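Local coordinates for nine-heme cytochrome c (Desulfovibrio desulfuricans, PDB 1OFW), which carries electrons through nine c-type hemes and may form part of a transmembrane redox complex that passes electrons to the cytoplasm for sulfate reduction, at residues 179-184 and 195-200; 115-120 and 226-231; 11-16 and 157-162. One frame throughout, in Å; residues are numbered along the deposited sequence.

Overall arrangement
From the N terminus, strand 13-16 pairs with strand 33-36, and contact 3 lays helix 152-164 against it, closing a loop of 140 residues. Residues 115-120, inside that loop, reach forward to 226-231, which lie beyond its end, so contacts 2 and 3 cross along the chain. Contact 2 thereby ties the first class III cytochrome c region to the second, close to heme 4 between the two tetraheme clusters. Contact 1 is a short hairpin closure, 179-184 on 195-200, nested inside the loop of contact 2. The two meet where His197 and His229 bind the same iron; contact 3 lies about 44 Å from contact 1, centre to centre.

Contact 1: residues 179-184 and 195-200; sequences YKVVID and FTHRRH. With HEC (heme c), chain J.
The phenyl ring of Phe195 takes CBB of heme c in chain J over one face, near the rim, while its CE1 corner comes to 3.6 Å from the pyrrole carbon C4B. CG stands anti to the backbone N (chi1 175°), which carries the ring away from strand 181-183 and into the heme pocket. CE1 also sits over the centre of the His200 ring. Ile183 runs alongside in the same direction: its CD1 is 3.8 Å from Phe195 CB and also touches the heme's CBB.

Behind these side chains is a two-stranded antiparallel hairpin. Val181 and Phe195 form a hydrogen-bonded pair, Phe195 N giving to Val181 O at 2.8 Å and Val181 N to Phe195 O, both donors in the carbonyl planes. The chain then turns through an inverse gamma turn centred on Thr196 into helix 197-206. Here Arg198 N reaches Tyr179 O at 2.9 Å in an almost straight bond (177°), although the donor stands above the carbonyl plane; a water bridges the same oxygen to Arg199 N. The Arg198 guanidinium, bent back at chi3, lays one face over Tyr179 CB, NH1 meets the edge of the tyrosine ring, and NH2 bonds to Ala177 O.

His197 and His200 come from the start of this helix and bind the irons of hemes 6 and 8. His200 NE2 is 2.0 Å from the chain J iron, and ND1 gives to both Thr196 O and Thr196 OG1. Thr196 OG1 in turn donates to propionate O2A at 2.9 Å. This links ligand and propionate through one residue: the two acceptors fix the imidazole's rotation and would make it a somewhat stronger donor to iron.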
# COMPACT_ATOMS: atom_id res chain seq x y z
N TYR A 179 12.78 17.62 16.00
CA TYR A 179 13.35 16.64 16.90
C TYR A 179 12.34 16.22 17.95
O TYR A 179 11.99 15.04 18.13
CB TYR A 179 14.64 17.23 17.55
CG TYR A 179 15.20 16.27 18.55
CD1 TYR A 179 15.96 15.19 18.14
CD2 TYR A 179 14.97 16.42 19.91
CE1 TYR A 179 16.49 14.29 19.03
CE2 TYR A 179 15.49 15.52 20.82
CZ TYR A 179 16.26 14.45 20.38
OH TYR A 179 16.75 13.56 21.32
N LYS A 180 11.85 17.22 18.69
CA LYS A 180 10.72 17.06 19.58
C LYS A 180 9.68 18.14 19.30
O LYS A 180 9.96 19.18 18.72
CB LYS A 180 11.17 17.05 21.04
CG LYS A 180 11.34 18.42 21.63
CD LYS A 180 11.72 18.38 23.11
CE LYS A 180 10.53 18.17 24.00
NZ LYS A 180 10.87 18.49 25.42
N VAL A 181 8.46 17.83 19.74
CA VAL A 181 7.38 18.80 19.63
C VAL A 181 6.72 18.86 20.99
O VAL A 181 6.33 17.85 21.58
CB VAL A 181 6.32 18.48 18.56
CG1 VAL A 181 5.23 19.54 18.56
CG2 VAL A 181 7.03 18.41 17.21
N VAL A 182 6.67 20.08 21.50
CA VAL A 182 6.00 20.30 22.81
C VAL A 182 4.54 20.57 22.51
O VAL A 182 4.15 21.61 22.00
CB VAL A 182 6.68 21.45 23.56
CG1 VAL A 182 5.87 21.78 24.81
CG2 VAL A 182 8.10 21.05 23.91
N ILE A 183 3.72 19.54 22.71
CA ILE A 183 2.32 19.64 22.35
C ILE A 183 1.56 20.24 23.54
O ILE A 183 1.27 19.55 24.52
CB ILE A 183 1.72 18.26 21.96
CG1 ILE A 183 2.54 17.60 20.84
CG2 ILE A 183 0.26 18.38 21.58
CD1 ILE A 183 2.07 16.25 20.44
N ASP A 184 1.29 21.53 23.44
CA ASP A 184 0.74 22.28 24.56
C ASP A 184 -0.56 23.00 24.21
O ASP A 184 -0.96 23.79 25.07
CB ASP A 184 1.78 23.26 25.10
CG ASP A 184 2.27 24.25 24.08
OD1 ASP A 184 1.74 24.30 22.96
OD2 ASP A 184 3.24 24.98 24.41
N PHE A 195 6.58 15.35 22.82
CA PHE A 195 6.51 14.23 21.85
C PHE A 195 7.85 14.03 21.17
O PHE A 195 8.40 14.97 20.60
CB PHE A 195 5.39 14.50 20.85
CG PHE A 195 5.27 13.50 19.72
CD1 PHE A 195 5.18 12.16 19.98
CD2 PHE A 195 5.26 13.92 18.41
CE1 PHE A 195 5.07 11.24 18.96
CE2 PHE A 195 5.12 13.00 17.38
CZ PHE A 195 5.03 11.65 17.66
N THR A 196 8.37 12.82 21.26
CA THR A 196 9.66 12.47 20.66
C THR A 196 9.49 12.18 19.17
O THR A 196 9.59 11.06 18.67
CB THR A 196 10.28 11.28 21.40
OG1 THR A 196 9.36 10.20 21.40
CG2 THR A 196 10.55 11.61 22.89
N HIS A 197 9.23 13.25 18.46
CA HIS A 197 8.87 13.24 17.06
C HIS A 197 9.90 12.52 16.23
O HIS A 197 9.57 11.59 15.45
CB HIS A 197 8.71 14.71 16.60
CG HIS A 197 8.06 14.95 15.27
ND1 HIS A 197 8.70 14.70 14.09
CD2 HIS A 197 6.83 15.34 14.90
CE1 HIS A 197 7.90 14.96 13.07
NE2 HIS A 197 6.74 15.35 13.54
N ARG A 198 11.18 12.93 16.32
CA ARG A 198 12.22 12.30 15.47
C ARG A 198 12.52 10.87 15.87
O ARG A 198 12.74 9.97 15.04
CB ARG A 198 13.51 13.15 15.46
CG ARG A 198 14.52 12.69 14.46
CD ARG A 198 15.71 13.65 14.46
NE ARG A 198 15.32 14.95 13.93
CZ ARG A 198 16.02 16.09 14.06
NH1 ARG A 198 17.17 16.02 14.74
NH2 ARG A 198 15.57 17.23 13.52
N ARG A 199 12.52 10.60 17.17
CA ARG A 199 12.73 9.26 17.68
C ARG A 199 11.66 8.30 17.10
O ARG A 199 12.02 7.21 16.64
CB ARG A 199 12.66 9.27 19.18
CG ARG A 199 12.97 7.96 19.86
CD ARG A 199 12.72 8.17 21.35
NE ARG A 199 12.85 6.97 22.16
CZ ARG A 199 14.01 6.59 22.71
NH1 ARG A 199 15.16 7.24 22.57
NH2 ARG A 199 14.00 5.47 23.43
N HIS A 200 10.41 8.80 17.12
CA HIS A 200 9.27 8.04 16.60
C HIS A 200 9.46 7.71 15.12
O HIS A 200 9.45 6.53 14.72
CB HIS A 200 7.98 8.83 16.83
CG HIS A 200 7.27 8.48 18.08
ND1 HIS A 200 7.68 8.92 19.34
CD2 HIS A 200 6.17 7.71 18.31
CE1 HIS A 200 6.85 8.42 20.24
NE2 HIS A 200 5.90 7.67 19.66
FE HEC J . 4.34 6.68 20.47
CHA HEC J . 6.51 4.81 22.29
CHB HEC J . 4.08 8.92 23.04
CHC HEC J . 2.18 8.55 18.63
CHD HEC J . 4.60 4.43 17.87
NA HEC J . 5.12 6.84 22.30
C1A HEC J . 6.02 5.96 22.89
C2A HEC J . 6.38 6.44 24.21
C3A HEC J . 5.68 7.57 24.42
C4A HEC J . 4.91 7.84 23.23
CMA HEC J . 5.61 8.49 25.65
CAA HEC J . 7.39 5.73 25.12
CBA HEC J . 8.80 6.31 24.94
CGA HEC J . 9.16 7.16 23.75
O1A HEC J . 9.69 6.52 22.80
O2A HEC J . 8.98 8.41 23.70
NB HEC J . 3.30 8.34 20.79
C1B HEC J . 3.35 9.18 21.91
C2B HEC J . 2.50 10.33 21.69
C3B HEC J . 1.96 10.23 20.45
C4B HEC J . 2.47 8.99 19.90
CMB HEC J . 2.29 11.42 22.74
CAB HEC J . 1.00 11.16 19.72
CBB HEC J . 1.40 12.65 19.78
NC HEC J . 3.53 6.47 18.65
C1C HEC J . 2.66 7.37 18.08
C2C HEC J . 2.23 6.91 16.76
C3C HEC J . 2.94 5.79 16.53
C4C HEC J . 3.74 5.51 17.69
CMC HEC J . 1.14 7.63 15.94
CAC HEC J . 2.94 4.81 15.33
CBC HEC J . 2.62 5.43 13.98
ND HEC J . 5.36 4.99 20.14
C1D HEC J . 5.35 4.20 19.00
C2D HEC J . 6.22 3.06 19.18
C3D HEC J . 6.74 3.15 20.42
C4D HEC J . 6.23 4.36 21.02
CMD HEC J . 6.46 1.96 18.13
CAD HEC J . 7.68 2.11 21.06
CBD HEC J . 9.12 2.65 21.00
CGD HEC J . 9.77 2.29 19.68
O1D HEC J . 9.96 3.21 18.85
O2D HEC J . 10.05 1.09 19.50
O HOH W 1 12.73 12.71 19.25

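Contact 2: residues 115-120 and 226-231; sequences HAIVTP and ATCHHR. With HEC (heme c), chain I.
Ile117 holds CG1 in the crowded position between the backbone N and the carbonyl carbon (chi1 62°), which sends CD1 across Thr227, 3.8 Å from its CG2. The threonine methyl is anti to its own backbone N and also takes Val118 CG2 at 3.8 Å, so two branched side chains cross it at roughly right angles. The other branch, Thr227 OG1, beside the backbone N, bonds to Leu224 O. One water accepts from His230 ND1 and sits within hydrogen-bonding distance of Ile117 O and Thr227 O, more acceptors surrounding it than it has protons; it joins both backbones to a heme ligand.

Residues 226-229 complete the CXXCH heme-binding motif begun by Cys225: Cys228 is linked to heme 6 and His229 binds its iron, while His230, just past the motif, turns to the next heme. With CG in the crowded position (chi1 58°), His230 places NE2 2.0 Å from the iron of heme c in chain I. Arg231, extended from CG to NE, brings NH1 over the centre of that imidazole. Its NH1 gives to propionate O2A at 3.0 Å, nearly straight at 176°, and NH2 to O1A at 2.8 Å, while CBD of the other propionate arm lies over a guanidinium face.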
# COMPACT_ATOMS: atom_id res chain seq x y z
N HIS A 115 -0.43 1.61 9.86
CA HIS A 115 -1.59 1.28 9.03
C HIS A 115 -2.84 1.15 9.85
O HIS A 115 -3.93 1.10 9.27
CB HIS A 115 -1.24 0.06 8.16
CG HIS A 115 -0.44 0.55 6.98
ND1 HIS A 115 -1.09 1.06 5.87
CD2 HIS A 115 0.88 0.62 6.69
CE1 HIS A 115 -0.19 1.43 4.97
NE2 HIS A 115 1.03 1.19 5.44
N ALA A 116 -2.75 1.18 11.18
CA ALA A 116 -3.98 1.31 11.96
C ALA A 116 -4.57 2.70 11.91
O ALA A 116 -5.77 2.87 12.14
CB ALA A 116 -3.74 0.94 13.42
N ILE A 117 -3.75 3.71 11.63
CA ILE A 117 -4.25 5.09 11.62
C ILE A 117 -4.22 5.75 10.26
O ILE A 117 -4.76 6.85 10.11
CB ILE A 117 -3.44 5.93 12.62
CG1 ILE A 117 -1.95 6.03 12.33
CG2 ILE A 117 -3.70 5.36 14.01
CD1 ILE A 117 -1.20 7.07 13.14
N VAL A 118 -3.72 5.05 9.25
CA VAL A 118 -3.77 5.56 7.88
C VAL A 118 -5.02 5.12 7.14
O VAL A 118 -5.45 3.95 7.17
CB VAL A 118 -2.50 5.10 7.14
CG1 VAL A 118 -2.54 5.33 5.63
CG2 VAL A 118 -1.32 5.83 7.78
N THR A 119 -5.63 6.08 6.47
CA THR A 119 -6.66 5.88 5.48
C THR A 119 -6.04 6.19 4.12
O THR A 119 -5.81 7.37 3.81
CB THR A 119 -7.89 6.77 5.74
OG1 THR A 119 -8.47 6.38 7.01
CG2 THR A 119 -8.95 6.55 4.69
N PRO A 120 -5.74 5.15 3.35
CA PRO A 120 -4.95 5.33 2.13
C PRO A 120 -5.82 6.08 1.13
O PRO A 120 -7.02 5.88 1.01
CB PRO A 120 -4.64 3.90 1.66
CG PRO A 120 -5.84 3.17 2.16
CD PRO A 120 -6.16 3.75 3.52
N ALA A 226 2.49 11.82 6.16
CA ALA A 226 1.06 11.82 6.09
C ALA A 226 0.42 10.76 6.97
O ALA A 226 -0.81 10.76 7.12
CB ALA A 226 0.62 11.60 4.62
N THR A 227 1.21 9.87 7.55
CA THR A 227 0.71 8.91 8.53
C THR A 227 -0.12 9.62 9.59
O THR A 227 -1.20 9.20 9.97
CB THR A 227 1.83 8.19 9.25
OG1 THR A 227 2.70 7.52 8.33
CG2 THR A 227 1.24 7.14 10.19
N CYS A 228 0.48 10.73 10.04
CA CYS A 228 -0.11 11.53 11.09
C CYS A 228 -0.65 12.84 10.57
O CYS A 228 -1.77 13.22 10.93
CB CYS A 228 0.95 11.74 12.19
SG CYS A 228 1.60 10.19 12.85
N HIS A 229 0.13 13.50 9.72
CA HIS A 229 -0.27 14.76 9.07
C HIS A 229 -1.11 14.44 7.84
O HIS A 229 -0.71 14.60 6.70
CB HIS A 229 0.96 15.60 8.73
CG HIS A 229 1.87 15.89 9.87
ND1 HIS A 229 1.48 16.79 10.81
CD2 HIS A 229 3.09 15.43 10.26
CE1 HIS A 229 2.43 16.89 11.75
NE2 HIS A 229 3.43 16.08 11.42
N HIS A 230 -2.31 13.98 8.11
CA HIS A 230 -3.17 13.51 7.04
C HIS A 230 -4.02 14.64 6.42
O HIS A 230 -4.18 15.69 7.03
CB HIS A 230 -4.08 12.39 7.54
CG HIS A 230 -4.97 12.77 8.70
ND1 HIS A 230 -5.17 11.84 9.70
CD2 HIS A 230 -5.66 13.83 9.13
CE1 HIS A 230 -5.96 12.35 10.64
NE2 HIS A 230 -6.29 13.58 10.31
N ARG A 231 -4.60 14.35 5.26
CA ARG A 231 -5.60 15.17 4.61
C ARG A 231 -5.09 16.57 4.30
O ARG A 231 -5.87 17.53 4.23
CB ARG A 231 -6.91 15.18 5.42
CG ARG A 231 -7.41 13.75 5.65
CD ARG A 231 -8.64 13.67 6.54
NE ARG A 231 -9.25 12.33 6.59
CZ ARG A 231 -9.07 11.41 7.53
NH1 ARG A 231 -8.27 11.59 8.59
NH2 ARG A 231 -9.68 10.22 7.48
FE HEC I . -7.31 14.86 11.47
CHA HEC I . -10.07 12.77 11.32
CHB HEC I . -6.21 13.17 14.21
CHC HEC I . -4.48 16.80 11.50
CHD HEC I . -8.62 16.76 8.94
NA HEC I . -7.98 13.27 12.49
C1A HEC I . -9.09 12.51 12.25
C2A HEC I . -9.10 11.37 13.16
C3A HEC I . -8.03 11.49 13.95
C4A HEC I . -7.34 12.69 13.59
CMA HEC I . -7.57 10.53 15.06
CAA HEC I . -10.19 10.29 13.19
CBA HEC I . -9.62 9.06 12.43
CGA HEC I . -9.20 9.34 11.01
O1A HEC I . -10.11 9.39 10.15
O2A HEC I . -7.99 9.52 10.73
NB HEC I . -5.70 15.01 12.64
C1B HEC I . -5.43 14.23 13.76
C2B HEC I . -4.19 14.67 14.35
C3B HEC I . -3.66 15.60 13.54
C4B HEC I . -4.62 15.85 12.49
CMB HEC I . -3.65 14.12 15.68
CAB HEC I . -2.35 16.34 13.63
CBB HEC I . -1.10 15.44 13.48
NC HEC I . -6.69 16.44 10.40
C1C HEC I . -5.50 17.12 10.58
C2C HEC I . -5.47 18.29 9.72
C3C HEC I . -6.63 18.31 9.06
C4C HEC I . -7.39 17.16 9.43
CMC HEC I . -4.36 19.33 9.71
CAC HEC I . -7.22 19.39 8.12
CBC HEC I . -6.23 19.79 7.00
ND HEC I . -8.94 14.76 10.32
C1D HEC I . -9.33 15.67 9.36
C2D HEC I . -10.61 15.26 8.82
C3D HEC I . -11.03 14.18 9.49
C4D HEC I . -9.98 13.85 10.44
CMD HEC I . -11.31 16.01 7.66
CAD HEC I . -12.34 13.39 9.38
CBD HEC I . -12.23 12.24 8.35
CGD HEC I . -13.59 11.54 8.29
O1D HEC I . -14.57 12.27 8.09
O2D HEC I . -13.67 10.31 8.46
O HOH W 2 -3.79 9.30 9.46

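Contact 3: residues 11-16 and 157-162; sequences PSAIVM and ALAAET. With HEC (heme c), chain C.
Pro11 leads in beside the heme c of chain C, its CD near the first carbon, CAA, of a propionate arm. Ser12 follows at the bend before the strand, where OG is hydrogen-bonded to Glu4 O. At Ala13 the chain meets the helix: the methyl faces Ala159 CB at 3.9 Å, and the carbonyl oxygen Ala13 O comes to 3.5 Å from that same methyl. Ile14 points the other way. Its CG1 lies anti to the carbonyl carbon (chi1 -59°), bringing CD1 to 3.7 Å from the heme meso carbon CHA, while CG2, anti to the backbone N, lies 3.1 Å from propionate O2D.

This alternation is that of a beta strand, here one of a two-stranded antiparallel sheet, 13-16 with 33-36, wedged between a heme and helix 152-164, whose 157-162 part crosses strand 13-16 at 109°, the two axes 6.9 Å apart at their closest. Ala159, with only a methyl facing the strand, lets the backbones come this close.

Val15 returns to the helix. Its CG2, anti to the carbonyl carbon, reaches Leu158 CB obliquely at 3.9 Å and also touches Ala159 N and CB; the valine N is bonded to Asn155 OD1, a polar tie between strand and helix. Within the helix Leu158 O accepts from both Thr162 N and Thr162 OG1. Last comes Met16, back on the heme side, where its chain bends at chi3 and CE lies 3.7 Å from propionate O1D.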
# COMPACT_ATOMS: atom_id res chain seq x y z
N PRO A 11 7.81 -17.00 -15.69
CA PRO A 11 8.73 -15.96 -16.10
C PRO A 11 9.10 -15.12 -14.88
O PRO A 11 8.33 -15.03 -13.94
CB PRO A 11 7.93 -15.17 -17.13
CG PRO A 11 6.84 -16.09 -17.55
CD PRO A 11 6.48 -16.87 -16.31
N SER A 12 10.31 -14.62 -14.90
CA SER A 12 10.84 -13.87 -13.77
C SER A 12 9.99 -12.65 -13.53
O SER A 12 9.67 -12.31 -12.38
CB SER A 12 12.30 -13.50 -14.06
OG SER A 12 12.91 -12.96 -12.88
N ALA A 13 9.68 -11.97 -14.62
CA ALA A 13 8.77 -10.83 -14.62
C ALA A 13 7.84 -10.94 -15.83
O ALA A 13 8.29 -11.45 -16.85
CB ALA A 13 9.53 -9.52 -14.61
N ILE A 14 6.61 -10.51 -15.69
CA ILE A 14 5.50 -10.80 -16.57
C ILE A 14 4.72 -9.53 -16.86
O ILE A 14 4.26 -8.94 -15.89
CB ILE A 14 4.52 -11.83 -15.91
CG1 ILE A 14 5.18 -13.16 -15.54
CG2 ILE A 14 3.27 -12.02 -16.75
CD1 ILE A 14 4.45 -14.05 -14.55
N VAL A 15 4.52 -9.15 -18.10
CA VAL A 15 3.55 -8.10 -18.41
C VAL A 15 2.14 -8.71 -18.44
O VAL A 15 1.89 -9.67 -19.18
CB VAL A 15 3.79 -7.40 -19.74
CG1 VAL A 15 2.90 -6.18 -19.85
CG2 VAL A 15 5.26 -6.99 -19.90
N MET A 16 1.23 -8.16 -17.66
CA MET A 16 -0.16 -8.52 -17.56
C MET A 16 -1.03 -7.48 -18.26
O MET A 16 -1.02 -6.28 -17.97
CB MET A 16 -0.59 -8.65 -16.10
CG MET A 16 0.26 -9.66 -15.32
SD MET A 16 -0.12 -9.72 -13.57
CE MET A 16 -1.76 -10.43 -13.60
N ALA A 157 10.87 -9.19 -22.72
CA ALA A 157 11.75 -8.06 -22.95
C ALA A 157 11.13 -6.78 -22.36
O ALA A 157 11.86 -6.03 -21.74
CB ALA A 157 12.08 -7.84 -24.42
N LEU A 158 9.83 -6.61 -22.58
CA LEU A 158 9.13 -5.44 -22.02
C LEU A 158 9.18 -5.49 -20.49
O LEU A 158 9.42 -4.47 -19.84
CB LEU A 158 7.68 -5.39 -22.49
CG LEU A 158 7.45 -4.96 -23.96
CD1 LEU A 158 6.00 -5.18 -24.31
CD2 LEU A 158 7.87 -3.52 -24.18
N ALA A 159 8.94 -6.67 -19.93
CA ALA A 159 8.96 -6.82 -18.48
C ALA A 159 10.34 -6.52 -17.93
O ALA A 159 10.53 -5.82 -16.93
CB ALA A 159 8.54 -8.23 -18.11
N ALA A 160 11.39 -7.04 -18.59
CA ALA A 160 12.73 -6.80 -18.08
C ALA A 160 13.14 -5.35 -18.18
O ALA A 160 13.79 -4.79 -17.30
CB ALA A 160 13.72 -7.67 -18.85
N GLU A 161 12.78 -4.69 -19.27
CA GLU A 161 13.09 -3.28 -19.44
C GLU A 161 12.42 -2.48 -18.33
O GLU A 161 12.98 -1.59 -17.70
CB GLU A 161 12.65 -2.81 -20.83
CG GLU A 161 12.81 -1.32 -21.00
CD GLU A 161 12.49 -0.88 -22.42
OE1 GLU A 161 12.02 -1.70 -23.23
OE2 GLU A 161 12.71 0.31 -22.71
N THR A 162 11.18 -2.83 -18.06
CA THR A 162 10.45 -2.14 -16.99
C THR A 162 11.11 -2.35 -15.65
O THR A 162 11.40 -1.40 -14.90
CB THR A 162 8.99 -2.65 -16.95
OG1 THR A 162 8.37 -2.39 -18.20
CG2 THR A 162 8.17 -1.88 -15.90
FE HEC C . 2.59 -17.81 -10.35
CHA HEC C . 2.06 -16.62 -13.49
CHB HEC C . 3.65 -20.81 -11.63
CHC HEC C . 3.61 -18.78 -7.26
CHD HEC C . 1.05 -15.07 -9.02
NA HEC C . 2.80 -18.56 -12.18
C1A HEC C . 2.56 -17.90 -13.36
C2A HEC C . 2.87 -18.79 -14.47
C3A HEC C . 3.30 -19.95 -13.95
C4A HEC C . 3.26 -19.83 -12.51
CMA HEC C . 3.77 -21.24 -14.65
CAA HEC C . 2.70 -18.45 -15.97
CBA HEC C . 1.29 -18.96 -16.35
CGA HEC C . 0.75 -18.56 -17.70
O1A HEC C . 1.10 -17.50 -18.26
O2A HEC C . -0.07 -19.37 -18.22
NB HEC C . 3.40 -19.47 -9.60
C1B HEC C . 3.76 -20.64 -10.28
C2B HEC C . 4.27 -21.61 -9.32
C3B HEC C . 4.32 -21.03 -8.11
C4B HEC C . 3.77 -19.68 -8.30
CMB HEC C . 4.69 -23.05 -9.72
CAB HEC C . 4.83 -21.54 -6.77
CBB HEC C . 6.32 -21.91 -6.80
NC HEC C . 2.36 -17.07 -8.52
C1C HEC C . 2.86 -17.62 -7.37
C2C HEC C . 2.50 -16.79 -6.25
C3C HEC C . 1.75 -15.78 -6.72
C4C HEC C . 1.67 -15.93 -8.14
CMC HEC C . 2.87 -17.11 -4.78
CAC HEC C . 1.01 -14.68 -5.96
CBC HEC C . 1.88 -13.82 -5.03
ND HEC C . 1.69 -16.21 -11.10
C1D HEC C . 1.11 -15.16 -10.39
C2D HEC C . 0.63 -14.17 -11.31
C3D HEC C . 0.98 -14.55 -12.55
C4D HEC C . 1.61 -15.85 -12.42
CMD HEC C . -0.13 -12.89 -10.84
CAD HEC C . 0.78 -13.79 -13.87
CBD HEC C . -0.42 -14.30 -14.69
CGD HEC C . -0.49 -13.51 -16.03
O1D HEC C . -1.60 -13.00 -16.27
O2D HEC C . 0.49 -13.43 -16.78